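Local coordinates for protein Tae4 (Agrobacterium tumefaciens, PDB 6IJF) that probably acts as a type VI secretion amidase effector that cleaves amide bonds in the peptide stems of bacterial peptidoglycan, at residues Tyr13-Asp17 / Pro18-Asn22; Ile39-Pro42 / Asn43-Asn46; Ile54-Lys58 / Ser59-Ile63; Asp101-Thr104 / Pro105-Arg109. All coordinates share one frame; numbering follows the deposited sequence.

Interaction 1 (Tyr13-Asp17 / Pro18-Asn22)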
ATOM      1  N   TYR C  13      -1.154   0.626  26.295  1.00 39.34           N
ATOM      2  CA  TYR C  13      -1.010  -0.436  25.258  1.00 36.29           C
ATOM      3  C   TYR C  13       0.308  -0.250  24.504  1.00 35.76           C
ATOM      4  O   TYR C  13       0.538   0.798  23.891  1.00 36.50           O
ATOM      5  CB  TYR C  13      -2.219  -0.454  24.316  1.00 34.89           C
ATOM      6  CG  TYR C  13      -2.067  -1.433  23.169  1.00 35.64           C
ATOM      7  CD1 TYR C  13      -2.369  -2.777  23.316  1.00 36.24           C
ATOM      8  CD2 TYR C  13      -1.574  -1.019  21.942  1.00 34.49           C
ATOM      9  CE1 TYR C  13      -2.204  -3.673  22.282  1.00 35.65           C
ATOM     10  CE2 TYR C  13      -1.442  -1.901  20.877  1.00 35.68           C
ATOM     11  CZ  TYR C  13      -1.744  -3.239  21.050  1.00 38.14           C
ATOM     12  OH  TYR C  13      -1.525  -4.101  20.011  1.00 34.97           O
ATOM     13  N   PRO C  14       1.198  -1.264  24.486  1.00 37.73           N
ATOM     14  CA  PRO C  14       2.386  -1.242  23.624  1.00 37.47           C
ATOM     15  C   PRO C  14       2.099  -1.774  22.209  1.00 39.16           C
ATOM     16  O   PRO C  14       1.726  -2.946  22.027  1.00 37.99           O
ATOM     17  CB  PRO C  14       3.349  -2.133  24.426  1.00 37.23           C
ATOM     18  CG  PRO C  14       2.453  -3.194  24.996  1.00 33.50           C
ATOM     19  CD  PRO C  14       1.118  -2.509  25.262  1.00 36.49           C
ATOM     20  N   SER C  15       2.249  -0.922  21.202  1.00 34.72           N
ATOM     21  CA  SER C  15       1.897  -1.246  19.798  1.00 35.16           C
ATOM     22  C   SER C  15       3.056  -1.958  19.098  1.00 33.07           C
ATOM     23  O   SER C  15       4.231  -1.633  19.371  1.00 35.61           O
ATOM     24  CB  SER C  15       1.471   0.020  19.084  1.00 37.68           C
ATOM     25  OG  SER C  15       1.396  -0.179  17.676  1.00 35.32           O
ATOM     26  N   SER C  16       2.774  -2.871  18.165  1.00 35.55           N
ATOM     27  CA  SER C  16       3.798  -3.495  17.282  1.00 35.45           C
ATOM     28  C   SER C  16       4.009  -2.670  15.993  1.00 34.35           C
ATOM     29  O   SER C  16       4.814  -3.100  15.131  1.00 38.02           O
ATOM     30  CB  SER C  16       3.435  -4.935  16.947  1.00 38.55           C
ATOM     31  OG  SER C  16       2.146  -4.999  16.397  1.00 42.07           O
ATOM     32  N   ASP C  17       3.319  -1.533  15.852  1.00 35.75           N
ATOM     33  CA  ASP C  17       3.339  -0.686  14.633  1.00 36.38           C
ATOM     34  C   ASP C  17       4.338   0.444  14.850  1.00 35.79           C
ATOM     35  O   ASP C  17       4.108   1.331  15.666  1.00 33.52           O
ATOM     36  CB  ASP C  17       1.940  -0.179  14.298  1.00 36.40           C
ATOM     37  CG  ASP C  17       1.874   0.746  13.081  1.00 37.56           C
ATOM     38  OD1 ASP C  17       2.903   1.049  12.488  1.00 37.80           O
ATOM     39  OD2 ASP C  17       0.782   1.142  12.734  1.00 43.23           O
ATOM     40  N   PRO C  18       5.491   0.429  14.152  1.00 35.70           N
ATOM     41  CA  PRO C  18       6.478   1.503  14.278  1.00 37.81           C
ATOM     42  C   PRO C  18       5.953   2.914  13.996  1.00 37.68           C
ATOM     43  O   PRO C  18       6.601   3.862  14.388  1.00 37.60           O
ATOM     44  CB  PRO C  18       7.527   1.105  13.228  1.00 40.37           C
ATOM     45  CG  PRO C  18       7.427  -0.400  13.176  1.00 36.76           C
ATOM     46  CD  PRO C  18       5.940  -0.656  13.267  1.00 36.48           C
ATOM     47  N   SER C  19       4.841   3.041  13.278  1.00 35.10           N
ATOM     48  CA  SER C  19       4.226   4.361  12.990  1.00 36.88           C
ATOM     49  C   SER C  19       3.512   4.911  14.234  1.00 38.16           C
ATOM     50  O   SER C  19       3.164   6.068  14.200  1.00 39.71           O
ATOM     51  CB  SER C  19       3.289   4.319  11.827  1.00 38.08           C
ATOM     52  OG  SER C  19       2.042   3.692  12.144  1.00 33.44           O
ATOM     53  N   HIS C  20       3.205   4.070  15.217  1.00 37.40           N
ATOM     54  CA  HIS C  20       2.311   4.409  16.356  1.00 38.50           C
ATOM     55  C   HIS C  20       3.109   5.064  17.472  1.00 35.71           C
ATOM     56  O   HIS C  20       4.224   4.650  17.752  1.00 36.04           O
ATOM     57  CB  HIS C  20       1.610   3.145  16.868  1.00 39.33           C
ATOM     58  CG  HIS C  20       0.499   3.416  17.816  1.00 41.47           C
ATOM     59  ND1 HIS C  20       0.712   3.564  19.176  1.00 42.62           N
ATOM     60  CD2 HIS C  20      -0.831   3.559  17.606  1.00 44.13           C
ATOM     61  CE1 HIS C  20      -0.444   3.803  19.761  1.00 47.01           C
ATOM     62  NE2 HIS C  20      -1.411   3.779  18.816  1.00 41.79           N
ATOM     63  N   PRO C  21       2.570   6.083  18.170  1.00 37.73           N
ATOM     64  CA  PRO C  21       3.294   6.707  19.282  1.00 41.07           C
ATOM     65  C   PRO C  21       3.732   5.733  20.394  1.00 44.57           C
ATOM     66  O   PRO C  21       4.716   5.981  21.023  1.00 43.42           O
ATOM     67  CB  PRO C  21       2.266   7.674  19.891  1.00 42.00           C
ATOM     68  CG  PRO C  21       1.245   7.920  18.815  1.00 47.83           C
ATOM     69  CD  PRO C  21       1.255   6.687  17.933  1.00 39.66           C
ATOM     70  N   ASN C  22       3.000   4.637  20.606  1.00 41.79           N
ATOM     71  CA  ASN C  22       3.292   3.652  21.683  1.00 43.30           C
ATOM     72  C   ASN C  22       4.030   2.434  21.115  1.00 44.34           C
ATOM     73  O   ASN C  22       3.951   1.376  21.783  1.00 35.79           O
ATOM     74  CB  ASN C  22       2.030   3.098  22.355  1.00 53.62           C
ATOM     75  CG  ASN C  22       1.192   4.117  23.092  1.00 61.82           C
ATOM     76  OD1 ASN C  22       1.714   5.133  23.535  1.00 65.95           O
ATOM     77  ND2 ASN C  22      -0.097   3.825  23.255  1.00 61.07           N
TER

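Interaction 2 (Ile39-Pro42 / Asn43-Asn46)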
ATOM      1  N   ILE C  39      12.761 -14.252  22.984  1.00 48.88           N
ATOM      2  CA  ILE C  39      12.902 -13.359  21.792  1.00 54.67           C
ATOM      3  C   ILE C  39      13.404 -14.230  20.640  1.00 56.19           C
ATOM      4  O   ILE C  39      14.486 -14.786  20.783  1.00 59.16           O
ATOM      5  CB  ILE C  39      13.820 -12.138  22.044  1.00 51.17           C
ATOM      6  CG1 ILE C  39      13.311 -11.263  23.185  1.00 49.84           C
ATOM      7  CG2 ILE C  39      13.984 -11.328  20.762  1.00 52.69           C
ATOM      8  CD1 ILE C  39      14.298 -10.209  23.652  1.00 49.64           C
ATOM      9  N   GLY C  40      12.607 -14.395  19.582  1.00 61.25           N
ATOM     10  CA  GLY C  40      12.992 -15.183  18.397  1.00 57.44           C
ATOM     11  C   GLY C  40      12.679 -16.660  18.550  1.00 60.91           C
ATOM     12  O   GLY C  40      12.909 -17.390  17.565  1.00 68.76           O
ATOM     13  N   ASN C  41      12.146 -17.089  19.703  1.00 59.12           N
ATOM     14  CA  ASN C  41      11.530 -18.430  19.868  1.00 58.70           C
ATOM     15  C   ASN C  41      10.235 -18.439  19.059  1.00 60.18           C
ATOM     16  O   ASN C  41       9.354 -17.615  19.289  1.00 54.05           O
ATOM     17  CB  ASN C  41      11.281 -18.761  21.344  1.00 60.79           C
ATOM     18  CG  ASN C  41      10.438 -19.996  21.604  1.00 62.41           C
ATOM     19  OD1 ASN C  41       9.596 -20.403  20.809  1.00 62.68           O
ATOM     20  ND2 ASN C  41      10.499 -20.451  22.833  1.00 66.22           N
ATOM     21  N   PRO C  42      10.069 -19.392  18.110  1.00 69.38           N
ATOM     22  CA  PRO C  42       8.960 -19.348  17.159  1.00 67.33           C
ATOM     23  C   PRO C  42       7.581 -19.509  17.807  1.00 64.41           C
ATOM     24  O   PRO C  42       6.604 -19.150  17.172  1.00 64.23           O
ATOM     25  CB  PRO C  42       9.265 -20.479  16.172  1.00 76.56           C
ATOM     26  CG  PRO C  42      10.124 -21.443  16.982  1.00 75.99           C
ATOM     27  CD  PRO C  42      10.940 -20.561  17.901  1.00 76.59           C
ATOM     28  N   ASN C  43       7.509 -19.995  19.047  1.00 60.28           N
ATOM     29  CA  ASN C  43       6.218 -20.102  19.777  1.00 56.43           C
ATOM     30  C   ASN C  43       5.765 -18.716  20.238  1.00 54.69           C
ATOM     31  O   ASN C  43       4.619 -18.613  20.683  1.00 52.49           O
ATOM     32  CB  ASN C  43       6.306 -21.047  20.978  1.00 70.45           C
ATOM     33  CG  ASN C  43       6.647 -22.469  20.557  1.00 81.33           C
ATOM     34  OD1 ASN C  43       7.633 -23.058  21.016  1.00 80.37           O
ATOM     35  ND2 ASN C  43       5.855 -23.011  19.643  1.00 72.63           N
ATOM     36  N   TYR C  44       6.634 -17.692  20.177  1.00 51.30           N
ATOM     37  CA  TYR C  44       6.344 -16.351  20.756  1.00 51.33           C
ATOM     38  C   TYR C  44       6.389 -15.253  19.688  1.00 47.43           C
ATOM     39  O   TYR C  44       6.418 -14.053  20.062  1.00 44.35           O
ATOM     40  CB  TYR C  44       7.295 -16.107  21.923  1.00 46.69           C
ATOM     41  CG  TYR C  44       7.042 -17.080  23.041  1.00 58.08           C
ATOM     42  CD1 TYR C  44       6.004 -16.871  23.935  1.00 57.16           C
ATOM     43  CD2 TYR C  44       7.783 -18.249  23.163  1.00 57.31           C
ATOM     44  CE1 TYR C  44       5.730 -17.780  24.945  1.00 65.70           C
ATOM     45  CE2 TYR C  44       7.522 -19.170  24.172  1.00 57.29           C
ATOM     46  CZ  TYR C  44       6.496 -18.930  25.066  1.00 60.13           C
ATOM     47  OH  TYR C  44       6.208 -19.798  26.078  1.00 58.08           O
ATOM     48  N   HIS C  45       6.333 -15.625  18.409  1.00 45.85           N
ATOM     49  CA  HIS C  45       6.356 -14.627  17.300  1.00 44.02           C
ATOM     50  C   HIS C  45       5.139 -13.698  17.386  1.00 44.84           C
ATOM     51  O   HIS C  45       5.293 -12.499  17.043  1.00 41.55           O
ATOM     52  CB  HIS C  45       6.439 -15.335  15.941  1.00 44.68           C
ATOM     53  CG  HIS C  45       7.841 -15.690  15.570  1.00 46.33           C
ATOM     54  ND1 HIS C  45       8.145 -16.819  14.839  1.00 50.92           N
ATOM     55  CD2 HIS C  45       9.023 -15.078  15.827  1.00 50.63           C
ATOM     56  CE1 HIS C  45       9.447 -16.878  14.655  1.00 46.24           C
ATOM     57  NE2 HIS C  45      10.008 -15.831  15.258  1.00 57.84           N
ATOM     58  N   ASN C  46       3.971 -14.245  17.728  1.00 41.97           N
ATOM     59  CA  ASN C  46       2.675 -13.526  17.650  1.00 41.58           C
ATOM     60  C   ASN C  46       2.410 -12.880  19.013  1.00 44.21           C
ATOM     61  O   ASN C  46       2.139 -13.602  19.974  1.00 45.13           O
ATOM     62  CB  ASN C  46       1.564 -14.430  17.117  1.00 45.73           C
ATOM     63  CG  ASN C  46       1.922 -14.980  15.754  1.00 49.37           C
ATOM     64  OD1 ASN C  46       1.860 -16.189  15.545  1.00 61.49           O
ATOM     65  ND2 ASN C  46       2.380 -14.118  14.866  1.00 40.49           N
TER

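Interaction 3 (Ile54-Lys58 / Ser59-Ile63)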
ATOM      1  N   ILE C  54      -1.056  -6.753  28.710  1.00 41.48           N
ATOM      2  CA  ILE C  54      -0.240  -5.708  29.407  1.00 37.82           C
ATOM      3  C   ILE C  54      -1.066  -4.432  29.572  1.00 40.03           C
ATOM      4  O   ILE C  54      -1.043  -3.844  30.682  1.00 38.87           O
ATOM      5  CB  ILE C  54       1.074  -5.477  28.658  1.00 42.26           C
ATOM      6  CG1 ILE C  54       1.992  -6.671  28.876  1.00 41.88           C
ATOM      7  CG2 ILE C  54       1.720  -4.171  29.081  1.00 46.32           C
ATOM      8  CD1 ILE C  54       3.125  -6.773  27.906  1.00 48.46           C
ATOM      9  N   ALA C  55      -1.799  -4.029  28.533  1.00 38.24           N
ATOM     10  CA  ALA C  55      -2.674  -2.845  28.598  1.00 38.36           C
ATOM     11  C   ALA C  55      -3.643  -2.981  29.794  1.00 36.90           C
ATOM     12  O   ALA C  55      -3.807  -1.989  30.565  1.00 36.78           O
ATOM     13  CB  ALA C  55      -3.398  -2.647  27.293  1.00 40.01           C
ATOM     14  N   PHE C  56      -4.261  -4.149  29.954  1.00 39.20           N
ATOM     15  CA  PHE C  56      -5.242  -4.410  31.053  1.00 39.94           C
ATOM     16  C   PHE C  56      -4.519  -4.395  32.413  1.00 40.25           C
ATOM     17  O   PHE C  56      -4.924  -3.615  33.303  1.00 39.95           O
ATOM     18  CB  PHE C  56      -6.021  -5.705  30.804  1.00 42.43           C
ATOM     19  CG  PHE C  56      -7.242  -5.497  29.934  1.00 39.65           C
ATOM     20  CD1 PHE C  56      -8.406  -4.999  30.473  1.00 43.46           C
ATOM     21  CD2 PHE C  56      -7.193  -5.693  28.565  1.00 43.75           C
ATOM     22  CE1 PHE C  56      -9.533  -4.769  29.686  1.00 41.51           C
ATOM     23  CE2 PHE C  56      -8.307  -5.460  27.770  1.00 45.87           C
ATOM     24  CZ  PHE C  56      -9.484  -5.020  28.341  1.00 40.65           C
ATOM     25  N   VAL C  57      -3.467  -5.188  32.549  1.00 43.15           N
ATOM     26  CA  VAL C  57      -2.670  -5.271  33.807  1.00 47.45           C
ATOM     27  C   VAL C  57      -2.257  -3.870  34.246  1.00 47.87           C
ATOM     28  O   VAL C  57      -2.520  -3.524  35.387  1.00 43.35           O
ATOM     29  CB  VAL C  57      -1.442  -6.162  33.621  1.00 44.58           C
ATOM     30  CG1 VAL C  57      -0.465  -5.996  34.772  1.00 45.65           C
ATOM     31  CG2 VAL C  57      -1.855  -7.603  33.455  1.00 42.74           C
ATOM     32  N   LYS C  58      -1.677  -3.065  33.358  1.00 41.06           N
ATOM     33  CA  LYS C  58      -1.157  -1.720  33.749  1.00 42.71           C
ATOM     34  C   LYS C  58      -2.322  -0.791  34.078  1.00 43.53           C
ATOM     35  O   LYS C  58      -2.088   0.238  34.758  1.00 44.86           O
ATOM     36  CB  LYS C  58      -0.281  -1.133  32.646  1.00 39.59           C
ATOM     37  CG  LYS C  58       1.074  -1.801  32.559  1.00 40.51           C
ATOM     38  CD  LYS C  58       1.986  -1.043  31.644  1.00 45.03           C
ATOM     39  CE  LYS C  58       3.295  -1.768  31.462  1.00 44.48           C
ATOM     40  NZ  LYS C  58       4.227  -0.934  30.680  1.00 47.77           N
ATOM     41  N   SER C  59      -3.537  -1.128  33.639  1.00 39.13           N
ATOM     42  CA  SER C  59      -4.753  -0.334  33.951  1.00 43.93           C
ATOM     43  C   SER C  59      -5.404  -0.895  35.227  1.00 44.69           C
ATOM     44  O   SER C  59      -6.492  -0.458  35.543  1.00 46.75           O
ATOM     45  CB  SER C  59      -5.720  -0.290  32.785  1.00 41.86           C
ATOM     46  OG  SER C  59      -5.069   0.157  31.602  1.00 43.57           O
ATOM     47  N   GLY C  60      -4.763  -1.849  35.904  1.00 43.83           N
ATOM     48  CA  GLY C  60      -5.221  -2.378  37.208  1.00 53.34           C
ATOM     49  C   GLY C  60      -6.203  -3.527  37.054  1.00 55.00           C
ATOM     50  O   GLY C  60      -6.918  -3.823  38.010  1.00 55.33           O
ATOM     51  N   ILE C  61      -6.229  -4.182  35.893  1.00 50.13           N
ATOM     52  CA  ILE C  61      -7.141  -5.329  35.624  1.00 47.23           C
ATOM     53  C   ILE C  61      -6.264  -6.548  35.348  1.00 49.56           C
ATOM     54  O   ILE C  61      -5.642  -6.614  34.269  1.00 49.92           O
ATOM     55  CB  ILE C  61      -8.105  -5.007  34.466  1.00 45.23           C
ATOM     56  CG1 ILE C  61      -8.820  -3.671  34.664  1.00 52.55           C
ATOM     57  CG2 ILE C  61      -9.087  -6.152  34.243  1.00 52.80           C
ATOM     58  CD1 ILE C  61      -9.763  -3.297  33.552  1.00 58.12           C
ATOM     59  N   ASN C  62      -6.243  -7.508  36.265  1.00 43.50           N
ATOM     60  CA  ASN C  62      -5.381  -8.698  36.095  1.00 50.64           C
ATOM     61  C   ASN C  62      -6.104  -9.680  35.172  1.00 49.27           C
ATOM     62  O   ASN C  62      -7.353  -9.700  35.160  1.00 48.94           O
ATOM     63  CB  ASN C  62      -4.977  -9.322  37.445  1.00 56.85           C
ATOM     64  CG  ASN C  62      -3.810 -10.286  37.312  1.00 63.92           C
ATOM     65  OD1 ASN C  62      -3.147 -10.361  36.258  1.00 53.32           O
ATOM     66  ND2 ASN C  62      -3.542 -11.031  38.378  1.00 58.61           N
ATOM     67  N   ILE C  63      -5.324 -10.457  34.435  1.00 53.05           N
ATOM     68  CA  ILE C  63      -5.786 -11.474  33.456  1.00 54.28           C
ATOM     69  C   ILE C  63      -5.725 -12.818  34.180  1.00 55.41           C
ATOM     70  O   ILE C  63      -4.605 -13.336  34.290  1.00 48.06           O
ATOM     71  CB  ILE C  63      -4.881 -11.440  32.200  1.00 52.81           C
ATOM     72  CG1 ILE C  63      -4.910 -10.077  31.499  1.00 51.94           C
ATOM     73  CG2 ILE C  63      -5.227 -12.568  31.241  1.00 59.01           C
ATOM     74  CD1 ILE C  63      -6.297  -9.556  31.166  1.00 50.73           C
TER

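Interaction 4 (Asp101-Thr104 / Pro105-Arg109)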
ATOM      1  N   ASP C 101     -20.201  -7.325  20.181  1.00 45.64           N
ATOM      2  CA  ASP C 101     -21.005  -7.214  18.934  1.00 46.04           C
ATOM      3  C   ASP C 101     -20.275  -8.002  17.851  1.00 42.35           C
ATOM      4  O   ASP C 101     -19.169  -7.616  17.478  1.00 41.46           O
ATOM      5  CB  ASP C 101     -21.177  -5.741  18.536  1.00 48.32           C
ATOM      6  CG  ASP C 101     -21.905  -4.886  19.560  1.00 45.49           C
ATOM      7  OD1 ASP C 101     -22.650  -5.461  20.336  1.00 44.62           O
ATOM      8  OD2 ASP C 101     -21.765  -3.663  19.514  1.00 51.31           O
ATOM      9  N   PRO C 102     -20.824  -9.118  17.303  1.00 41.43           N
ATOM     10  CA  PRO C 102     -20.181  -9.817  16.190  1.00 40.73           C
ATOM     11  C   PRO C 102     -20.469  -9.154  14.834  1.00 40.33           C
ATOM     12  O   PRO C 102     -21.602  -8.790  14.583  1.00 45.92           O
ATOM     13  CB  PRO C 102     -20.762 -11.238  16.247  1.00 42.22           C
ATOM     14  CG  PRO C 102     -21.909 -11.225  17.245  1.00 45.07           C
ATOM     15  CD  PRO C 102     -22.062  -9.792  17.727  1.00 44.91           C
ATOM     16  N   TYR C 103     -19.442  -8.994  14.003  1.00 40.23           N
ATOM     17  CA  TYR C 103     -19.555  -8.414  12.651  1.00 40.37           C
ATOM     18  C   TYR C 103     -18.843  -9.295  11.630  1.00 46.01           C
ATOM     19  O   TYR C 103     -18.161 -10.318  11.970  1.00 43.48           O
ATOM     20  CB  TYR C 103     -18.990  -6.994  12.622  1.00 41.59           C
ATOM     21  CG  TYR C 103     -19.776  -6.013  13.435  1.00 40.53           C
ATOM     22  CD1 TYR C 103     -21.012  -5.587  13.008  1.00 40.56           C
ATOM     23  CD2 TYR C 103     -19.304  -5.531  14.654  1.00 40.61           C
ATOM     24  CE1 TYR C 103     -21.786  -4.725  13.769  1.00 41.52           C
ATOM     25  CE2 TYR C 103     -20.030  -4.617  15.402  1.00 39.22           C
ATOM     26  CZ  TYR C 103     -21.299  -4.238  14.970  1.00 44.59           C
ATOM     27  OH  TYR C 103     -22.060  -3.341  15.664  1.00 46.04           O
ATOM     28  N   THR C 104     -19.036  -8.888  10.374  1.00 46.68           N
ATOM     29  CA  THR C 104     -18.384  -9.441   9.164  1.00 47.33           C
ATOM     30  C   THR C 104     -17.492  -8.367   8.570  1.00 41.80           C
ATOM     31  O   THR C 104     -17.662  -7.181   8.846  1.00 43.35           O
ATOM     32  CB  THR C 104     -19.457  -9.872   8.158  1.00 46.63           C
ATOM     33  OG1 THR C 104     -20.194  -8.706   7.759  1.00 44.19           O
ATOM     34  CG2 THR C 104     -20.348 -10.934   8.751  1.00 47.88           C
ATOM     35  N   PRO C 105     -16.526  -8.731   7.706  1.00 45.37           N
ATOM     36  CA  PRO C 105     -15.715  -7.728   7.036  1.00 47.08           C
ATOM     37  C   PRO C 105     -16.529  -6.588   6.404  1.00 44.14           C
ATOM     38  O   PRO C 105     -16.095  -5.457   6.492  1.00 40.77           O
ATOM     39  CB  PRO C 105     -15.005  -8.520   5.917  1.00 50.40           C
ATOM     40  CG  PRO C 105     -15.010  -9.963   6.388  1.00 53.76           C
ATOM     41  CD  PRO C 105     -16.165 -10.109   7.349  1.00 51.32           C
ATOM     42  N   ALA C 106     -17.680  -6.880   5.761  1.00 40.30           N
ATOM     43  CA  ALA C 106     -18.450  -5.833   5.046  1.00 48.30           C
ATOM     44  C   ALA C 106     -19.209  -4.948   6.050  1.00 46.66           C
ATOM     45  O   ALA C 106     -19.636  -3.851   5.618  1.00 48.14           O
ATOM     46  CB  ALA C 106     -19.398  -6.424   4.020  1.00 52.93           C
ATOM     47  N   THR C 107     -19.341  -5.346   7.331  1.00 42.70           N
ATOM     48  CA  THR C 107     -20.141  -4.577   8.334  1.00 41.54           C
ATOM     49  C   THR C 107     -19.310  -4.007   9.498  1.00 43.74           C
ATOM     50  O   THR C 107     -19.819  -3.096  10.166  1.00 42.21           O
ATOM     51  CB  THR C 107     -21.302  -5.410   8.860  1.00 43.24           C
ATOM     52  OG1 THR C 107     -20.849  -6.653   9.412  1.00 42.17           O
ATOM     53  CG2 THR C 107     -22.300  -5.676   7.752  1.00 48.04           C
ATOM     54  N   ALA C 108     -18.085  -4.469   9.735  1.00 40.53           N
ATOM     55  CA  ALA C 108     -17.340  -4.092  10.952  1.00 42.40           C
ATOM     56  C   ALA C 108     -17.067  -2.585  10.989  1.00 40.53           C
ATOM     57  O   ALA C 108     -17.110  -2.025  12.089  1.00 41.90           O
ATOM     58  CB  ALA C 108     -16.073  -4.909  11.096  1.00 43.21           C
ATOM     59  N   ARG C 109     -16.770  -1.928   9.874  1.00 39.37           N
ATOM     60  CA  ARG C 109     -16.395  -0.479   9.915  1.00 43.55           C
ATOM     61  C   ARG C 109     -17.598   0.361  10.373  1.00 44.31           C
ATOM     62  O   ARG C 109     -17.424   1.202  11.293  1.00 42.04           O
ATOM     63  CB  ARG C 109     -15.839   0.034   8.581  1.00 45.74           C
ATOM     64  CG  ARG C 109     -15.309   1.450   8.658  1.00 46.10           C
ATOM     65  CD  ARG C 109     -15.087   2.060   7.301  1.00 52.36           C
ATOM     66  NE  ARG C 109     -16.329   2.446   6.676  1.00 49.68           N
ATOM     67  CZ  ARG C 109     -16.934   1.787   5.705  1.00 55.47           C
ATOM     68  NH1 ARG C 109     -16.407   0.703   5.156  1.00 56.90           N
ATOM     69  NH2 ARG C 109     -18.073   2.258   5.231  1.00 60.94           N
TER

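Interaction 1 (Tyr13-Asp17 / Pro18-Asn22)
S15 and D17 meet H20 and S19 because both swing their side chains anti to the backbone N. For S15 (chi1 168°) this carries CB and OG over to the histidine: OG lies 3.4 Å from H20 CB, and S15 CB comes obliquely to within 3.6 Å of H20 ND1. For D17 (chi1 178°) it folds the carboxylate back over the chain that follows. D17 OD1 accepts S19 N at 2.9 Å, with an N-H...O angle of 155°, and the N-H comes from above the carboxylate plane. S19 OG also lies close to both carboxylate oxygens, but those bonds are weak; its stronger partner is a basic side chain on a chain of another protein.

The backbone closes the turn. H20 N reaches D17 O at 2.9 Å, and farther back S15 N donates to N22 O at 2.9 Å, so P14 and N22 are drawn alongside each other. The imidazole is fixed at both nitrogens: ND1 accepts N22 N at 2.9 Å, and NE2 bonds to Y10 OH. S15 OG accepts D17 N at 3.0 Å and is bonded in addition to A146 O.

Y13 anchors the start of the loop: its OH bonds to S147, in the segment spanned by the C145-C149 disulfide, and its side chain packs on D134, a member of a possible Cys-His-Asp triad of the kind expected in a clan CA peptidase. The loop thus chains together an ST turn at S15, an Asx turn at D17 and a type I beta turn from D17 to H20.

Interaction 2 (Ile39-Pro42 / Asn43-Asn46)
N41 makes the closest contacts with N43 and Y44, using side chain and backbone together. Its OD1 accepts N43 N at 2.8 Å, the donor tilted slightly from the carbonyl plane, while its backbone O accepts Y44 N at 2.9 Å. The side chain extends anti to the backbone N (chi1 170°), which places CG beside the carbonyl carbon and OD1 on the side of the following residues, within reach of the N-H two residues on. The same amide stands almost perpendicular to the Y44 ring, the planes 87° apart, and meets that ring at its edge, with N41 ND2 3.5 Å from Y44 CE2.

A second cluster forms around H45. P42 CA sits over one face of the imidazole, 3.8 Å from the centroid and 28° off the ring normal, a CH-pi contact; N41 O lies over the same face. P42 CB adds a looser touch, 3.9 Å from H45 CE1.

Farther out, Y44 is positioned by the protein body: its ring stacks with F38 and its OH bonds to H68. H45 faces another chain of the assembly, where its imidazole meets an aromatic side chain and its carbonyl O receives a basic one. This surface loop, between helix 26-33 and helix 48-58, contains an Asx turn at N41, with the side-chain bond to N43 running beside an i to i+3 backbone turn that closes on Y44.

Interaction 3 (Ile54-Lys58 / Ser59-Ile63)
F56, I61 and I63 form the apolar centre of this contact. I61 CD1 comes to the edge of the F56 ring, near its plane, 3.8 Å from F56 CD1. I61 CG1 lies anti to the carbonyl carbon (chi1 -51°), and its extended branch carries CD1 out to the ring, while CG2 also stays near F56 CD1. From farther along the chain I63 CD1 reaches the base of the same aromatic, 3.9 Å from F56 CB, and V57 CG2 makes a looser contact at 4.4 Å from I63 CG1.

Around this patch the backbone ends helix 48-58 with a Schellman motif. I61 N donates back to F56 O at 3.0 Å, with an N-H...O angle of 158°, and G60 N donates to V57 O at 2.8 Å. G60 is the C-prime residue: its positive phi of 88° reverses the chain, so that I61 and I63 return along the helix and lay their side chains against F56.

At the polar edge, S59 OG is 2.7 Å from A55 O and has N12 OD1 as a second polar neighbour. S59 N gives only weak bonds to A55 O and F56 O. N62 OD1 accepts a bent bond from the next residue's N-H, I63 N, at 2.8 Å and also bonds the backbone N of G79, while K58 NZ forms a salt bridge with E32.

Three other helices pack against this helix end: F56 and S59 meet L9 of helix 6-11, F56 and I63 meet M91 of helix 84-92, and I54 meets L29 and I33 of helix 26-33.

Interaction 4 (Asp101-Thr104 / Pro105-Arg109)
T104 and T107 face each other in a strand-to-helix turn at the protein surface, where the edge strand 101-103 of the five-stranded antiparallel sheet gives way to helix 108-112. The evidence is the doubly used carbonyl of T104. T107 N donates to T104 O at 2.9 Å. A108 N donates to T104 O at 2.9 Å as well, almost in line with the carbonyl, but its N-H is bent away, the angle at the hydrogen being 133°. An i to i+3 and an i to i+4 bond therefore converge on one oxygen just before helix 108-112.

Next to the turn, Y103 CB lies 3.7 Å from A108 CA and 3.9 Å from A108 CB, joining the last strand residue to the first of the helix. T107 OG1 approaches the tyrosine ring at its edge, near the ring plane. Y103 is hydrogen-bonded through the backbone to I156 of strand 155-160, and A108 packs on the same residue.

Both threonines hold OG1 between the backbone N and the carbonyl carbon (chi1 63° and 56°), and this points the two hydroxyls at each other: T104 OG1 and T107 OG1 are hydrogen-bonded at 2.7 Å, and either may be the donor.

How the interactions relate
Interactions 1 and 3 are partly buried and touch each other: Y13 CA packs on A55 CB at 3.8 Å, joining the loop 13-22 to helix 48-58. Interactions 2 and 4 are surface contacts, their centres 30 Å apart. Helix 48-58 is ended by interaction 3, while interaction 2 lies in the loop leading into it. Chemistry follows place: interaction 3 alone has an apolar centre made of large side chains, whereas interactions 1 and 2 share the Asx turn, with an aspartate in one and an asparagine in the other, and interaction 4 combines a hydroxyl pair with a doubly used carbonyl. Interactions 1 and 2 also meet another protein chain; beside interaction 4, R109 does so.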